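Local coordinates for protein putative eukaryotic translation initiation factor eIF-4E (Leishmania major, PDB 5WB5) that probably binds the 7-methylguanosine cap, including the cap 4 form, of messenger RNA and acts in the initiation of translation, at residues W30-S35 and Q76-Q81. Residues are numbered along the deposited sequence; the frame is centred on the assembly and turned at random.
Sequences WYDSPS and QYHFFQ
Trp30 and His78 form an antiparallel hydrogen-bonded pair, as do Asp32 and Gln76 two residues along, and each pair exchanges two backbone bonds. The bond from His78 N to Trp30 O measures 2.9 Å and is nearly straight (171°), that from Gln76 N to Asp32 O also 2.9 Å but more bent. In the non-hydrogen-bonded pair between them, Tyr31 CA and Tyr77 CA each direct a CA-H...O contact at the other strand, with Tyr31 CA 3.2 Å from Gln76 O.

On the face that carries Trp30, Asp32, Gln76 and His78, the polar link is a weak hydrogen bond of 3.2 Å from His78 NE2 to Asp32 OD2. The carboxylate meets the imidazole at its edge, the two planes almost perpendicular (89°); CG of Asp32, set between the backbone N and the carbonyl carbon (chi1 67°), leans toward strand 75-81. Trp30 and His78 touch through their CB atoms, 3.9 Å apart. On the opposite face, Tyr31 CD2 lies 4.2 Å from Tyr77 CE1, while their hydroxyls bond to Ser75 and to Lys66 O.

Strand 22-32 lies between 47-54 and 75-81 in the curved antiparallel sheet of the eIF4E fold. Strand 164-171 flanks 75-81 beyond, with Gln76 OE1 hydrogen-bonded to Ser170 OG. Apolar side chains of another protein's chain pack on Tyr31 and Tyr77, and helix 133-147 covers Phe79 on the tyrosine face.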
# COMPACT_ATOMS: atom_id res chain seq x y z
N TRP A 30 -6.37 -1.74 -3.88
CA TRP A 30 -7.10 -2.96 -4.15
C TRP A 30 -7.13 -3.80 -2.88
O TRP A 30 -6.26 -3.68 -2.01
CB TRP A 30 -6.47 -3.78 -5.28
CG TRP A 30 -6.00 -2.98 -6.47
CD1 TRP A 30 -5.07 -1.98 -6.49
CD2 TRP A 30 -6.44 -3.14 -7.83
NE1 TRP A 30 -4.90 -1.51 -7.77
CE2 TRP A 30 -5.73 -2.20 -8.61
CE3 TRP A 30 -7.36 -3.98 -8.46
CZ2 TRP A 30 -5.92 -2.08 -9.99
CZ3 TRP A 30 -7.55 -3.86 -9.82
CH2 TRP A 30 -6.83 -2.92 -10.57
N TYR A 31 -8.13 -4.68 -2.78
CA TYR A 31 -8.29 -5.59 -1.65
C TYR A 31 -8.76 -6.94 -2.15
O TYR A 31 -9.68 -7.02 -2.96
CB TYR A 31 -9.31 -5.05 -0.64
CG TYR A 31 -9.76 -6.07 0.38
CD1 TYR A 31 -10.84 -6.91 0.12
CD2 TYR A 31 -9.13 -6.19 1.60
CE1 TYR A 31 -11.27 -7.84 1.05
CE2 TYR A 31 -9.54 -7.12 2.54
CZ TYR A 31 -10.61 -7.93 2.26
OH TYR A 31 -11.02 -8.85 3.20
N ASP A 32 -8.14 -8.01 -1.66
CA ASP A 32 -8.62 -9.35 -2.00
C ASP A 32 -8.57 -10.26 -0.78
O ASP A 32 -7.87 -9.98 0.20
CB ASP A 32 -7.83 -9.98 -3.17
CG ASP A 32 -6.38 -10.27 -2.83
OD1 ASP A 32 -6.01 -10.22 -1.64
OD2 ASP A 32 -5.61 -10.57 -3.76
N SER A 33 -9.34 -11.35 -0.85
CA SER A 33 -9.52 -12.29 0.25
C SER A 33 -10.29 -13.50 -0.25
O SER A 33 -10.79 -13.50 -1.38
CB SER A 33 -10.25 -11.62 1.42
OG SER A 33 -11.60 -11.36 1.09
N PRO A 34 -10.43 -14.56 0.56
CA PRO A 34 -11.22 -15.72 0.11
C PRO A 34 -12.64 -15.35 -0.30
O PRO A 34 -13.22 -16.03 -1.15
CB PRO A 34 -11.21 -16.64 1.33
CG PRO A 34 -9.95 -16.30 2.05
CD PRO A 34 -9.75 -14.82 1.84
N SER A 35 -13.21 -14.29 0.28
CA SER A 35 -14.55 -13.87 -0.10
C SER A 35 -14.59 -13.25 -1.49
O SER A 35 -15.63 -13.28 -2.15
CB SER A 35 -15.11 -12.89 0.93
OG SER A 35 -15.24 -13.52 2.20
N GLN A 76 -5.44 -9.10 1.52
CA GLN A 76 -4.30 -8.38 0.97
C GLN A 76 -4.72 -7.01 0.47
O GLN A 76 -5.67 -6.90 -0.32
CB GLN A 76 -3.62 -9.15 -0.17
CG GLN A 76 -3.27 -10.60 0.16
CD GLN A 76 -2.50 -11.30 -0.95
OE1 GLN A 76 -1.99 -12.40 -0.75
NE2 GLN A 76 -2.43 -10.67 -2.12
N TYR A 77 -4.01 -5.99 0.95
CA TYR A 77 -4.05 -4.64 0.38
C TYR A 77 -2.99 -4.54 -0.71
O TYR A 77 -1.84 -4.93 -0.50
CB TYR A 77 -3.76 -3.58 1.44
CG TYR A 77 -4.90 -3.22 2.38
CD1 TYR A 77 -6.18 -2.98 1.90
CD2 TYR A 77 -4.68 -3.10 3.75
CE1 TYR A 77 -7.22 -2.65 2.76
CE2 TYR A 77 -5.70 -2.77 4.61
CZ TYR A 77 -6.97 -2.54 4.12
OH TYR A 77 -7.99 -2.21 4.98
N HIS A 78 -3.39 -4.02 -1.87
CA HIS A 78 -2.46 -3.67 -2.93
C HIS A 78 -2.56 -2.18 -3.16
O HIS A 78 -3.64 -1.60 -3.06
CB HIS A 78 -2.77 -4.42 -4.23
CG HIS A 78 -3.03 -5.89 -4.05
ND1 HIS A 78 -2.10 -6.85 -4.38
CD2 HIS A 78 -4.11 -6.55 -3.58
CE1 HIS A 78 -2.60 -8.05 -4.11
NE2 HIS A 78 -3.82 -7.89 -3.63
N PHE A 79 -1.44 -1.54 -3.48
CA PHE A 79 -1.39 -0.10 -3.69
C PHE A 79 -0.39 0.15 -4.80
O PHE A 79 0.82 0.09 -4.57
CB PHE A 79 -1.00 0.62 -2.40
CG PHE A 79 -1.14 2.11 -2.46
CD1 PHE A 79 -2.38 2.71 -2.38
CD2 PHE A 79 -0.01 2.92 -2.58
CE1 PHE A 79 -2.51 4.09 -2.43
CE2 PHE A 79 -0.13 4.29 -2.63
CZ PHE A 79 -1.38 4.88 -2.55
N PHE A 80 -0.89 0.41 -6.01
CA PHE A 80 -0.04 0.44 -7.20
C PHE A 80 -0.30 1.69 -8.02
O PHE A 80 -1.40 2.24 -8.00
CB PHE A 80 -0.26 -0.80 -8.08
CG PHE A 80 0.53 -2.00 -7.63
CD1 PHE A 80 0.23 -2.63 -6.44
CD2 PHE A 80 1.57 -2.49 -8.41
CE1 PHE A 80 0.95 -3.73 -6.02
CE2 PHE A 80 2.29 -3.59 -8.00
CZ PHE A 80 1.98 -4.21 -6.80
N GLN A 81 0.72 2.13 -8.75
CA GLN A 81 0.55 3.28 -9.63
C GLN A 81 -0.66 3.06 -10.54
O GLN A 81 -0.96 1.93 -10.94
CB GLN A 81 1.81 3.51 -10.47
CG GLN A 81 1.62 4.57 -11.56
CD GLN A 81 2.93 5.00 -12.19
OE1 GLN A 81 4.01 4.59 -11.76
NE2 GLN A 81 2.84 5.83 -13.23